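Local coordinates for uncharacterized protein (PDB 5DQV), which hydrolyses nucleotides as a metal-dependent pyrophosphohydrolase of the HD-domain superfamily, at residues A[133-138]-A[170-175]; A[142-147]-A[159-164]; A[77-82]-A[98-103]. All blocks are in the same frame, centred on the assembly; numbering follows the deposited sequence.

How the interactions relate
Interaction 3 comes first along the chain. It closes the stretch of chain between 77-82 and 98-103, pairing helix 79-88 with helix 93-106 inside the HD domain. The chain then runs through helix 121-132, which supplies the metal ligand D130, to 133-138, where interaction 1 opens. Interaction 2 is nested inside the loop that interaction 1 closes: it joins helix 136-150 to the start of helix 161-169 before 170-175 returns to 133-138. Both use helix 136-150, both touch the second subunit, and D133 and R142 join them by a salt bridge. Interaction 3 lies on the opposite side of the chain's centre, about 25 Å from interaction 1 and 29 Å from interaction 2, centre to centre.

Interaction 1: A[133-138]-A[170-175]; sequences DAIGAV and LRLIDM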
ATOM      1  N   ASP A 133      11.003  -2.683 -10.134  1.00 21.90           N
ATOM      2  CA  ASP A 133       9.735  -1.984  -9.924  1.00 22.19           C
ATOM      3  C   ASP A 133       8.939  -2.624  -8.756  1.00 22.23           C
ATOM      4  O   ASP A 133       7.963  -2.070  -8.306  1.00 21.55           O
ATOM      5  CB  ASP A 133       8.894  -1.980 -11.225  1.00 22.33           C
ATOM      6  CG  ASP A 133       7.726  -1.030 -11.180  1.00 23.19           C
ATOM      7  OD1 ASP A 133       7.965   0.179 -11.066  1.00 22.17           O
ATOM      8  OD2 ASP A 133       6.547  -1.474 -11.321  1.00 26.67           O
ATOM      9  N   ALA A 134       9.384  -3.783  -8.257  1.00 21.88           N
ATOM     10  CA  ALA A 134       8.699  -4.519  -7.207  1.00 22.09           C
ATOM     11  C   ALA A 134       9.359  -4.260  -5.826  1.00 22.39           C
ATOM     12  O   ALA A 134       8.923  -4.824  -4.826  1.00 23.06           O
ATOM     13  CB  ALA A 134       8.694  -6.050  -7.519  1.00 21.05           C
ATOM     14  N   ILE A 135      10.408  -3.448  -5.802  1.00 21.68           N
ATOM     15  CA  ILE A 135      11.110  -3.111  -4.569  1.00 21.86           C
ATOM     16  C   ILE A 135      11.231  -1.579  -4.440  1.00 21.27           C
ATOM     17  O   ILE A 135      10.818  -0.841  -5.337  1.00 20.15           O
ATOM     18  CB  ILE A 135      12.495  -3.811  -4.433  1.00 22.42           C
ATOM     19  CG1 ILE A 135      13.473  -3.435  -5.546  1.00 24.57           C
ATOM     20  CG2 ILE A 135      12.338  -5.357  -4.378  1.00 21.98           C
ATOM     21  CD1 ILE A 135      14.885  -4.037  -5.362  1.00 23.30           C
ATOM     22  N   GLY A 136      11.727  -1.123  -3.304  1.00 20.97           N
ATOM     23  CA  GLY A 136      11.957   0.301  -3.061  1.00 21.99           C
ATOM     24  C   GLY A 136      10.630   0.922  -2.709  1.00 20.11           C
ATOM     25  O   GLY A 136       9.703   0.224  -2.407  1.00 19.76           O
ATOM     26  N   ALA A 137      10.552   2.247  -2.728  1.00 21.07           N
ATOM     27  CA  ALA A 137       9.306   2.950  -2.414  1.00 21.48           C
ATOM     28  C   ALA A 137       8.182   2.517  -3.333  1.00 20.89           C
ATOM     29  O   ALA A 137       7.038   2.316  -2.885  1.00 19.62           O
ATOM     30  CB  ALA A 137       9.499   4.494  -2.485  1.00 22.71           C
ATOM     31  N   VAL A 138       8.505   2.341  -4.609  1.00 20.54           N
ATOM     32  CA  VAL A 138       7.477   1.902  -5.540  1.00 22.25           C
ATOM     33  C   VAL A 138       7.029   0.461  -5.246  1.00 21.11           C
ATOM     34  O   VAL A 138       5.815   0.159  -5.252  1.00 18.28           O
ATOM     35  CB  VAL A 138       7.874   2.136  -7.055  1.00 21.98           C
ATOM     36  CG1 VAL A 138       9.154   1.512  -7.355  1.00 26.57           C
ATOM     37  CG2 VAL A 138       6.838   1.540  -7.968  1.00 23.67           C
ATOM     38  N   LEU A 170      12.082  -8.950  -0.371  1.00 26.66           N
ATOM     39  CA  LEU A 170      13.435  -8.781   0.217  1.00 26.53           C
ATOM     40  C   LEU A 170      14.481  -9.720  -0.362  1.00 28.11           C
ATOM     41  O   LEU A 170      15.653  -9.592  -0.069  1.00 28.75           O
ATOM     42  CB  LEU A 170      13.394  -8.834   1.784  1.00 26.38           C
ATOM     43  CG  LEU A 170      12.659  -7.646   2.413  1.00 28.09           C
ATOM     44  CD1 LEU A 170      12.423  -7.799   3.975  1.00 29.73           C
ATOM     45  CD2 LEU A 170      13.387  -6.312   2.078  1.00 28.24           C
ATOM     46  N   ARG A 171      14.069 -10.695  -1.173  1.00 29.83           N
ATOM     47  CA  ARG A 171      15.003 -11.593  -1.820  1.00 31.68           C
ATOM     48  C   ARG A 171      15.342 -11.228  -3.239  1.00 30.71           C
ATOM     49  O   ARG A 171      16.298 -11.781  -3.813  1.00 31.17           O
ATOM     50  CB  ARG A 171      14.451 -13.006  -1.837  1.00 34.27           C
ATOM     51  CG  ARG A 171      14.194 -13.479  -0.463  1.00 39.57           C
ATOM     52  CD  ARG A 171      13.500 -14.815  -0.456  1.00 46.00           C
ATOM     53  NE  ARG A 171      12.980 -15.025   0.885  1.00 51.72           N
ATOM     54  CZ  ARG A 171      12.815 -16.210   1.453  1.00 55.96           C
ATOM     55  NH1 ARG A 171      13.103 -17.321   0.785  1.00 59.17           N
ATOM     56  NH2 ARG A 171      12.353 -16.273   2.692  1.00 56.97           N
ATOM     57  N   LEU A 172      14.618 -10.272  -3.798  1.00 28.03           N
ATOM     58  CA  LEU A 172      14.792  -9.959  -5.213  1.00 27.74           C
ATOM     59  C   LEU A 172      16.187  -9.422  -5.518  1.00 27.99           C
ATOM     60  O   LEU A 172      16.759  -9.728  -6.586  1.00 28.33           O
ATOM     61  CB  LEU A 172      13.671  -8.985  -5.657  1.00 26.79           C
ATOM     62  CG  LEU A 172      12.318  -9.639  -5.792  1.00 26.41           C
ATOM     63  CD1 LEU A 172      11.226  -8.561  -6.191  1.00 25.11           C
ATOM     64  CD2 LEU A 172      12.389 -10.805  -6.774  1.00 26.53           C
ATOM     65  N   ILE A 173      16.779  -8.674  -4.581  1.00 28.12           N
ATOM     66  CA  ILE A 173      18.115  -8.104  -4.820  1.00 29.00           C
ATOM     67  C   ILE A 173      19.172  -9.192  -5.092  1.00 31.97           C
ATOM     68  O   ILE A 173      20.104  -8.983  -5.884  1.00 33.58           O
ATOM     69  CB  ILE A 173      18.578  -7.175  -3.650  1.00 29.70           C
ATOM     70  CG1 ILE A 173      19.935  -6.522  -3.976  1.00 33.54           C
ATOM     71  CG2 ILE A 173      18.641  -7.930  -2.310  1.00 27.38           C
ATOM     72  CD1 ILE A 173      19.999  -5.055  -3.687  1.00 36.53           C
ATOM     73  N   ASP A 174      18.978 -10.379  -4.533  1.00 33.19           N
ATOM     74  CA  ASP A 174      19.891 -11.469  -4.778  1.00 36.38           C
ATOM     75  C   ASP A 174      19.777 -12.048  -6.185  1.00 36.41           C
ATOM     76  O   ASP A 174      20.639 -12.807  -6.574  1.00 36.86           O
ATOM     77  CB  ASP A 174      19.658 -12.623  -3.799  1.00 38.92           C
ATOM     78  CG  ASP A 174      19.845 -12.211  -2.346  1.00 41.61           C
ATOM     79  OD1 ASP A 174      20.823 -11.489  -2.068  1.00 45.30           O
ATOM     80  OD2 ASP A 174      19.000 -12.588  -1.520  1.00 44.40           O
ATOM     81  N   MET A 175      18.702 -11.752  -6.907  1.00 34.73           N
ATOM     82  CA  MET A 175      18.470 -12.408  -8.227  1.00 35.85           C
ATOM     83  C   MET A 175      18.605 -11.454  -9.410  1.00 32.39           C
ATOM     84  O   MET A 175      18.238 -11.786 -10.530  1.00 31.86           O
ATOM     85  CB  MET A 175      17.086 -13.096  -8.245  1.00 38.01           C
ATOM     86  CG  MET A 175      16.952 -14.295  -7.212  1.00 44.22           C
ATOM     87  SD  MET A 175      15.162 -14.595  -6.913  1.00 56.69           S
ATOM     88  CE  MET A 175      15.035 -15.894  -8.129  1.00 51.42           C
TER
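The CA atoms of I135 and L172 are 7.8 Å apart, and no hydrogen bond crosses between 133-138 and 170-175. The contact is made by side chains. L172 extends one methyl, CD1, into the angle between A134 and I135. L172 CD1 lies 3.8 Å from A134 CB. L172 CD1 is equally close to I135 CG2, the short branch of the isoleucine, at 3.8 Å. I135 CG2 also nears the root of the leucine, at 4.1 Å from L172 CB. The side chains of I135 and L172 pass each other at a slant.

The torsion of I135 decides which branch does the touching. With chi1 at 61°, CG1 sits between the backbone N and the carbonyl carbon. CG2 then lies anti to the carbonyl carbon and meets the leucine. L172 is carried by a tight turn of chain: D174 N bonds to R171 O, and M175 N bonds to L172 O at 2.8 Å.

M192 of helix 179-202 also packs on I135, and R131 touches L172. D133 faces another way: it forms a salt bridge with R38 and a hydrogen bond with the metal ligand H35. These bonds are consistent with a second-shell role for D133 in holding H35. The side chain of A134 is about 8 Å from the nickel ion. The contact therefore joins the connection behind the metal ligand D130 to the loop between helices 161-169 and 179-202, just outside the H...HD...D metal site characteristic of HD-domain hydrolases.

Interaction 2: A[142-147]-A[159-164]; sequences RAFMFA and QSAYAH
A close helix-helix contact at the N-terminal end of helix 161-169 brings A161 against F144 and A147 of helix 136-150. Small residues let the backbones approach: the CA atoms of A143 and A161 are 5.8 Å apart. The methyl of A161 points at the other helix. It lies oblique to the F144 ring, with A161 CB at 3.4 Å from F144 CE1. The neighbouring ring atom, F144 CD1, is 3.5 Å from A161 CB. F144 thus uses ring atoms CD1 and CE1; its chi1 of -71° sets CG beside the backbone N. One turn further on, A147 CB meets A161 CB methyl to methyl at 4.1 Å. A143 adds its backbone, with A143 O at 4.1 Å from A161 CB.

In this all-helical fold the start of helix 161-169 is fixed by S160, its N-cap. A163 N donates to S160 OG at 3.1 Å, with an N-H...O angle of 163°. The same hydroxyl has a hydrogen bond with D157 O. F165 of the same helix meets the F144 ring with planes at about 65°, and A141 of the second subunit also packs on F144.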
ATOM      1  N   ARG A 142       3.237  -0.933  -4.302  1.00 24.31           N
ATOM      2  CA  ARG A 142       2.605  -1.981  -5.090  1.00 26.17           C
ATOM      3  C   ARG A 142       2.166  -3.150  -4.212  1.00 25.61           C
ATOM      4  O   ARG A 142       1.095  -3.713  -4.427  1.00 27.75           O
ATOM      5  CB  ARG A 142       3.525  -2.424  -6.217  1.00 25.16           C
ATOM      6  CG  ARG A 142       3.664  -1.415  -7.314  1.00 27.13           C
ATOM      7  CD  ARG A 142       4.623  -1.924  -8.377  1.00 26.95           C
ATOM      8  NE  ARG A 142       3.966  -2.985  -9.132  1.00 28.91           N
ATOM      9  CZ  ARG A 142       4.564  -4.008  -9.741  1.00 31.24           C
ATOM     10  NH1 ARG A 142       5.889  -4.171  -9.733  1.00 28.30           N
ATOM     11  NH2 ARG A 142       3.811  -4.879 -10.377  1.00 34.27           N
ATOM     12  N   ALA A 143       2.972  -3.478  -3.213  1.00 23.66           N
ATOM     13  CA  ALA A 143       2.658  -4.609  -2.312  1.00 24.38           C
ATOM     14  C   ALA A 143       1.364  -4.339  -1.559  1.00 25.04           C
ATOM     15  O   ALA A 143       0.495  -5.210  -1.441  1.00 25.64           O
ATOM     16  CB  ALA A 143       3.780  -4.839  -1.328  1.00 22.61           C
ATOM     17  N   PHE A 144       1.246  -3.120  -1.037  1.00 23.71           N
ATOM     18  CA  PHE A 144       0.067  -2.764  -0.275  1.00 24.59           C
ATOM     19  C   PHE A 144      -1.163  -2.608  -1.168  1.00 27.46           C
ATOM     20  O   PHE A 144      -2.271  -3.002  -0.780  1.00 28.36           O
ATOM     21  CB  PHE A 144       0.338  -1.547   0.592  1.00 24.32           C
ATOM     22  CG  PHE A 144       1.273  -1.838   1.752  1.00 23.63           C
ATOM     23  CD1 PHE A 144       0.927  -2.784   2.720  1.00 26.21           C
ATOM     24  CD2 PHE A 144       2.470  -1.210   1.858  1.00 22.93           C
ATOM     25  CE1 PHE A 144       1.812  -3.106   3.761  1.00 23.05           C
ATOM     26  CE2 PHE A 144       3.360  -1.511   2.941  1.00 25.21           C
ATOM     27  CZ  PHE A 144       3.014  -2.427   3.873  1.00 24.55           C
ATOM     28  N   MET A 145      -0.988  -2.059  -2.372  1.00 28.82           N
ATOM     29  CA  MET A 145      -2.107  -2.015  -3.352  1.00 32.55           C
ATOM     30  C   MET A 145      -2.654  -3.430  -3.677  1.00 33.30           C
ATOM     31  O   MET A 145      -3.854  -3.671  -3.637  1.00 34.78           O
ATOM     32  CB  MET A 145      -1.632  -1.336  -4.633  1.00 33.65           C
ATOM     33  CG  MET A 145      -2.627  -1.335  -5.863  1.00 39.68           C
ATOM     34  SD  MET A 145      -1.753  -0.721  -7.369  1.00 47.11           S
ATOM     35  CE  MET A 145      -0.640   0.503  -6.565  1.00 46.84           C
ATOM     36  N   PHE A 146      -1.745  -4.351  -3.967  1.00 32.91           N
ATOM     37  CA  PHE A 146      -2.099  -5.744  -4.236  1.00 34.68           C
ATOM     38  C   PHE A 146      -2.870  -6.364  -3.081  1.00 35.32           C
ATOM     39  O   PHE A 146      -3.932  -7.006  -3.281  1.00 37.66           O
ATOM     40  CB  PHE A 146      -0.826  -6.547  -4.538  1.00 34.10           C
ATOM     41  CG  PHE A 146      -1.095  -7.964  -4.976  1.00 40.07           C
ATOM     42  CD1 PHE A 146      -1.312  -8.262  -6.324  1.00 42.64           C
ATOM     43  CD2 PHE A 146      -1.136  -9.000  -4.046  1.00 42.18           C
ATOM     44  CE1 PHE A 146      -1.566  -9.578  -6.737  1.00 46.82           C
ATOM     45  CE2 PHE A 146      -1.390 -10.319  -4.458  1.00 46.53           C
ATOM     46  CZ  PHE A 146      -1.604 -10.602  -5.797  1.00 48.18           C
ATOM     47  N   ALA A 147      -2.380  -6.149  -1.856  1.00 33.36           N
ATOM     48  CA  ALA A 147      -3.064  -6.668  -0.655  1.00 34.18           C
ATOM     49  C   ALA A 147      -4.494  -6.145  -0.545  1.00 36.75           C
ATOM     50  O   ALA A 147      -5.438  -6.876  -0.155  1.00 38.27           O
ATOM     51  CB  ALA A 147      -2.261  -6.319   0.618  1.00 32.12           C
ATOM     52  N   GLN A 159      -0.555 -14.555   3.929  1.00 44.14           N
ATOM     53  CA  GLN A 159      -1.012 -13.876   2.709  1.00 43.39           C
ATOM     54  C   GLN A 159      -0.860 -12.338   2.751  1.00 38.72           C
ATOM     55  O   GLN A 159      -1.084 -11.656   1.735  1.00 37.20           O
ATOM     56  CB  GLN A 159      -2.448 -14.266   2.387  1.00 46.62           C
ATOM     57  CG  GLN A 159      -2.575 -15.740   2.010  1.00 54.54           C
ATOM     58  CD  GLN A 159      -2.439 -16.661   3.219  1.00 60.90           C
ATOM     59  OE1 GLN A 159      -1.455 -17.404   3.346  1.00 65.53           O
ATOM     60  NE2 GLN A 159      -3.405 -16.588   4.130  1.00 64.50           N
ATOM     61  N   SER A 160      -0.404 -11.829   3.896  1.00 35.69           N
ATOM     62  CA  SER A 160      -0.294 -10.393   4.163  1.00 32.41           C
ATOM     63  C   SER A 160       0.854  -9.753   3.391  1.00 30.01           C
ATOM     64  O   SER A 160       1.774 -10.415   2.930  1.00 29.32           O
ATOM     65  CB  SER A 160      -0.135 -10.153   5.684  1.00 32.52           C
ATOM     66  OG  SER A 160       1.210 -10.426   6.144  1.00 30.19           O
ATOM     67  N   ALA A 161       0.762  -8.444   3.208  1.00 28.24           N
ATOM     68  CA  ALA A 161       1.785  -7.705   2.509  1.00 26.30           C
ATOM     69  C   ALA A 161       3.101  -7.857   3.249  1.00 23.68           C
ATOM     70  O   ALA A 161       4.156  -8.080   2.633  1.00 21.59           O
ATOM     71  CB  ALA A 161       1.386  -6.198   2.401  1.00 27.25           C
ATOM     72  N   TYR A 162       3.035  -7.768   4.580  1.00 23.90           N
ATOM     73  CA  TYR A 162       4.235  -7.817   5.432  1.00 23.77           C
ATOM     74  C   TYR A 162       4.927  -9.155   5.215  1.00 25.12           C
ATOM     75  O   TYR A 162       6.132  -9.217   4.986  1.00 25.19           O
ATOM     76  CB  TYR A 162       3.883  -7.654   6.901  1.00 24.50           C
ATOM     77  CG  TYR A 162       5.101  -7.433   7.804  1.00 25.23           C
ATOM     78  CD1 TYR A 162       5.797  -6.241   7.782  1.00 26.12           C
ATOM     79  CD2 TYR A 162       5.540  -8.424   8.677  1.00 29.75           C
ATOM     80  CE1 TYR A 162       6.882  -5.994   8.638  1.00 26.10           C
ATOM     81  CE2 TYR A 162       6.652  -8.221   9.494  1.00 30.73           C
ATOM     82  CZ  TYR A 162       7.307  -6.987   9.492  1.00 28.53           C
ATOM     83  OH  TYR A 162       8.421  -6.789  10.311  1.00 28.95           O
ATOM     84  N   ALA A 163       4.151 -10.229   5.219  1.00 27.39           N
ATOM     85  CA  ALA A 163       4.715 -11.548   4.955  1.00 28.86           C
ATOM     86  C   ALA A 163       5.375 -11.604   3.580  1.00 29.52           C
ATOM     87  O   ALA A 163       6.436 -12.252   3.398  1.00 28.68           O
ATOM     88  CB  ALA A 163       3.624 -12.661   5.105  1.00 31.09           C
ATOM     89  N   HIS A 164       4.756 -10.925   2.609  1.00 29.24           N
ATOM     90  CA  HIS A 164       5.247 -10.939   1.245  1.00 29.25           C
ATOM     91  C   HIS A 164       6.625 -10.253   1.114  1.00 26.72           C
ATOM     92  O   HIS A 164       7.415 -10.661   0.287  1.00 25.96           O
ATOM     93  CB  HIS A 164       4.215 -10.294   0.329  1.00 30.56           C
ATOM     94  CG  HIS A 164       4.565 -10.320  -1.121  1.00 32.68           C
ATOM     95  ND1 HIS A 164       4.635 -11.488  -1.854  1.00 37.98           N
ATOM     96  CD2 HIS A 164       4.746  -9.311  -2.007  1.00 34.83           C
ATOM     97  CE1 HIS A 164       4.913 -11.198  -3.116  1.00 37.73           C
ATOM     98  NE2 HIS A 164       4.985  -9.885  -3.235  1.00 34.77           N
TER

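Interaction 3: A[77-82]-A[98-103]; sequences LSVSEV and RVIHII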
ATOM      1  N   LEU A  77      -3.315 -11.435 -24.016  1.00 22.50           N
ATOM      2  CA  LEU A  77      -3.101 -11.862 -25.416  1.00 21.59           C
ATOM      3  C   LEU A  77      -2.392 -13.199 -25.482  1.00 22.01           C
ATOM      4  O   LEU A  77      -1.710 -13.568 -24.531  1.00 20.61           O
ATOM      5  CB  LEU A  77      -2.200 -10.849 -26.131  1.00 21.14           C
ATOM      6  CG  LEU A  77      -2.827  -9.452 -26.256  1.00 22.64           C
ATOM      7  CD1 LEU A  77      -1.992  -8.505 -27.097  1.00 21.98           C
ATOM      8  CD2 LEU A  77      -4.298  -9.604 -26.752  1.00 22.83           C
ATOM      9  N   SER A  78      -2.610 -13.918 -26.579  1.00 21.98           N
ATOM     10  CA  SER A  78      -1.827 -15.083 -26.892  1.00 23.68           C
ATOM     11  C   SER A  78      -0.512 -14.609 -27.462  1.00 22.98           C
ATOM     12  O   SER A  78      -0.358 -13.446 -27.931  1.00 20.31           O
ATOM     13  CB  SER A  78      -2.546 -15.951 -27.905  1.00 25.43           C
ATOM     14  OG  SER A  78      -2.534 -15.328 -29.161  1.00 24.92           O
ATOM     15  N   VAL A  79       0.441 -15.510 -27.484  1.00 23.71           N
ATOM     16  CA  VAL A  79       1.748 -15.191 -28.017  1.00 24.04           C
ATOM     17  C   VAL A  79       1.642 -14.863 -29.500  1.00 24.57           C
ATOM     18  O   VAL A  79       2.273 -13.891 -29.995  1.00 22.50           O
ATOM     19  CB  VAL A  79       2.759 -16.337 -27.763  1.00 25.79           C
ATOM     20  CG1 VAL A  79       4.052 -16.148 -28.588  1.00 23.64           C
ATOM     21  CG2 VAL A  79       3.050 -16.449 -26.252  1.00 27.11           C
ATOM     22  N   SER A  80       0.825 -15.622 -30.228  1.00 26.19           N
ATOM     23  CA  SER A  80       0.644 -15.323 -31.671  1.00 26.64           C
ATOM     24  C   SER A  80       0.057 -13.936 -31.901  1.00 25.30           C
ATOM     25  O   SER A  80       0.424 -13.261 -32.863  1.00 24.24           O
ATOM     26  CB  SER A  80      -0.113 -16.429 -32.431  1.00 29.38           C
ATOM     27  OG  SER A  80      -1.499 -16.360 -32.236  1.00 31.64           O
ATOM     28  N   GLU A  81      -0.812 -13.469 -31.017  1.00 24.30           N
ATOM     29  CA  GLU A  81      -1.393 -12.139 -31.190  1.00 23.36           C
ATOM     30  C   GLU A  81      -0.336 -11.073 -31.031  1.00 22.49           C
ATOM     31  O   GLU A  81      -0.329 -10.107 -31.781  1.00 22.12           O
ATOM     32  CB  GLU A  81      -2.560 -11.908 -30.185  1.00 23.79           C
ATOM     33  CG  GLU A  81      -3.872 -12.559 -30.671  1.00 26.97           C
ATOM     34  CD  GLU A  81      -4.912 -12.815 -29.571  1.00 30.37           C
ATOM     35  OE1 GLU A  81      -4.623 -12.711 -28.372  1.00 30.02           O
ATOM     36  OE2 GLU A  81      -6.006 -13.215 -29.927  1.00 35.58           O
ATOM     37  N   VAL A  82       0.549 -11.240 -30.037  1.00 22.17           N
ATOM     38  CA  VAL A  82       1.644 -10.310 -29.835  1.00 20.63           C
ATOM     39  C   VAL A  82       2.595 -10.316 -31.034  1.00 20.92           C
ATOM     40  O   VAL A  82       2.925  -9.280 -31.552  1.00 20.18           O
ATOM     41  CB  VAL A  82       2.410 -10.631 -28.539  1.00 20.89           C
ATOM     42  CG1 VAL A  82       3.605  -9.750 -28.410  1.00 19.77           C
ATOM     43  CG2 VAL A  82       1.470 -10.458 -27.299  1.00 19.45           C
ATOM     44  N   ARG A  98      13.052 -12.585 -31.299  1.00 26.22           N
ATOM     45  CA  ARG A  98      13.860 -12.305 -30.108  0.50 27.01           C
ATOM     46  C   ARG A  98      12.950 -11.826 -28.980  1.00 25.12           C
ATOM     47  O   ARG A  98      13.113 -12.223 -27.835  1.00 25.75           O
ATOM     48  CB  ARG A  98      14.934 -11.221 -30.379  0.50 28.09           C
ATOM     49  CG  ARG A  98      16.158 -11.661 -31.163  0.50 30.47           C
ATOM     50  CD  ARG A  98      17.098 -10.481 -31.524  0.50 30.55           C
ATOM     51  NE  ARG A  98      17.884  -9.981 -30.387  0.50 30.40           N
ATOM     52  CZ  ARG A  98      18.706  -8.926 -30.432  0.50 32.29           C
ATOM     53  NH1 ARG A  98      18.901  -8.250 -31.567  0.50 32.91           N
ATOM     54  NH2 ARG A  98      19.373  -8.558 -29.336  0.50 32.27           N
ATOM     55  N   VAL A  99      12.018 -10.932 -29.321  1.00 22.14           N
ATOM     56  CA  VAL A  99      11.108 -10.374 -28.350  1.00 20.70           C
ATOM     57  C   VAL A  99      10.219 -11.495 -27.783  1.00 21.68           C
ATOM     58  O   VAL A  99      10.111 -11.639 -26.559  1.00 21.50           O
ATOM     59  CB  VAL A  99      10.270  -9.252 -28.936  1.00 19.56           C
ATOM     60  CG1 VAL A  99       9.076  -8.945 -28.004  1.00 18.84           C
ATOM     61  CG2 VAL A  99      11.188  -8.014 -29.120  1.00 19.86           C
ATOM     62  N   ILE A 100       9.725 -12.380 -28.651  1.00 21.21           N
ATOM     63  CA  ILE A 100       8.880 -13.488 -28.210  1.00 22.28           C
ATOM     64  C   ILE A 100       9.661 -14.430 -27.282  1.00 24.03           C
ATOM     65  O   ILE A 100       9.139 -14.842 -26.220  1.00 25.13           O
ATOM     66  CB  ILE A 100       8.212 -14.179 -29.443  1.00 23.30           C
ATOM     67  CG1 ILE A 100       7.197 -13.249 -30.112  1.00 22.18           C
ATOM     68  CG2 ILE A 100       7.591 -15.606 -29.121  1.00 23.70           C
ATOM     69  CD1 ILE A 100       6.114 -12.623 -29.174  1.00 20.65           C
ATOM     70  N   HIS A 101      10.906 -14.739 -27.633  1.00 26.00           N
ATOM     71  CA  HIS A 101      11.725 -15.625 -26.827  0.50 29.69           C
ATOM     72  C   HIS A 101      11.928 -15.050 -25.418  1.00 29.16           C
ATOM     73  O   HIS A 101      11.952 -15.791 -24.448  1.00 30.77           O
ATOM     74  CB  HIS A 101      13.073 -15.923 -27.500  0.50 32.36           C
ATOM     75  CG  HIS A 101      13.000 -16.907 -28.637  0.50 36.60           C
ATOM     76  ND1 HIS A 101      12.498 -18.188 -28.495  0.50 42.78           N
ATOM     77  CD2 HIS A 101      13.442 -16.823 -29.916  0.50 38.99           C
ATOM     78  CE1 HIS A 101      12.592 -18.829 -29.648  0.50 42.35           C
ATOM     79  NE2 HIS A 101      13.156 -18.020 -30.529  0.50 41.28           N
ATOM     80  N   ILE A 102      12.050 -13.724 -25.304  1.00 26.52           N
ATOM     81  CA  ILE A 102      12.182 -13.090 -23.992  1.00 27.00           C
ATOM     82  C   ILE A 102      10.901 -13.287 -23.193  1.00 27.35           C
ATOM     83  O   ILE A 102      10.936 -13.822 -22.074  1.00 29.34           O
ATOM     84  CB  ILE A 102      12.488 -11.561 -24.095  1.00 25.48           C
ATOM     85  CG1 ILE A 102      13.891 -11.338 -24.669  1.00 26.27           C
ATOM     86  CG2 ILE A 102      12.390 -10.891 -22.680  1.00 26.08           C
ATOM     87  CD1 ILE A 102      14.195  -9.843 -25.064  1.00 25.58           C
ATOM     88  N   ILE A 103       9.768 -12.869 -23.751  1.00 24.93           N
ATOM     89  CA  ILE A 103       8.557 -12.790 -22.911  1.00 25.81           C
ATOM     90  C   ILE A 103       7.967 -14.140 -22.539  1.00 27.65           C
ATOM     91  O   ILE A 103       7.308 -14.246 -21.516  1.00 29.67           O
ATOM     92  CB  ILE A 103       7.506 -11.830 -23.510  1.00 24.27           C
ATOM     93  CG1 ILE A 103       6.929 -12.383 -24.810  1.00 23.27           C
ATOM     94  CG2 ILE A 103       8.192 -10.487 -23.757  1.00 23.35           C
ATOM     95  CD1 ILE A 103       5.901 -11.467 -25.499  1.00 22.61           C
TER
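V79 and V82 share one rotamer, which sets CG1 of each anti to the backbone N. V79 CG1 meets I100, and V82 CG1 meets I100 and I103. In I100, chi1 of -68° puts CG2 anti to the backbone N, toward V79. The turn about CB-CG1 then brings CD1 to the valines. The contact packs helix 79-88 against helix 93-106, two consecutive helices of the HD domain.

I100 CG2 touches V79 CG1 at 3.6 Å, and these side chains meet at a slant. The longer branch of I100 ends between the two valines. I100 CD1 lies 3.9 Å from V82 CG1. On its other valine, I100 CD1 is 4.1 Å from V79 CG1. V82 and I100 run past each other in opposite directions. V82 CG1 also has I103 as a neighbour, with I103 CD1 at 4.1 Å. All of these contacts are apolar, and no hydrogen bond crosses.

The nearest CA atoms are those of V79 and I100, 7.3 Å apart. I67 packs on both valines, and Y83 touches I100. The contact reaches from the partly exposed V79 to I103, whose side chain touches the metal-binding residues, about 10 Å from the nickel ion.

Helix 79-88 begins with a capping box made by S78 and E81. E81 N donates to S78 OG at 3.1 Å. In return, S78 N donates to E81 OE1 with an N-H...O angle of 168°, coming from above the carboxylate, 38° out of its plane.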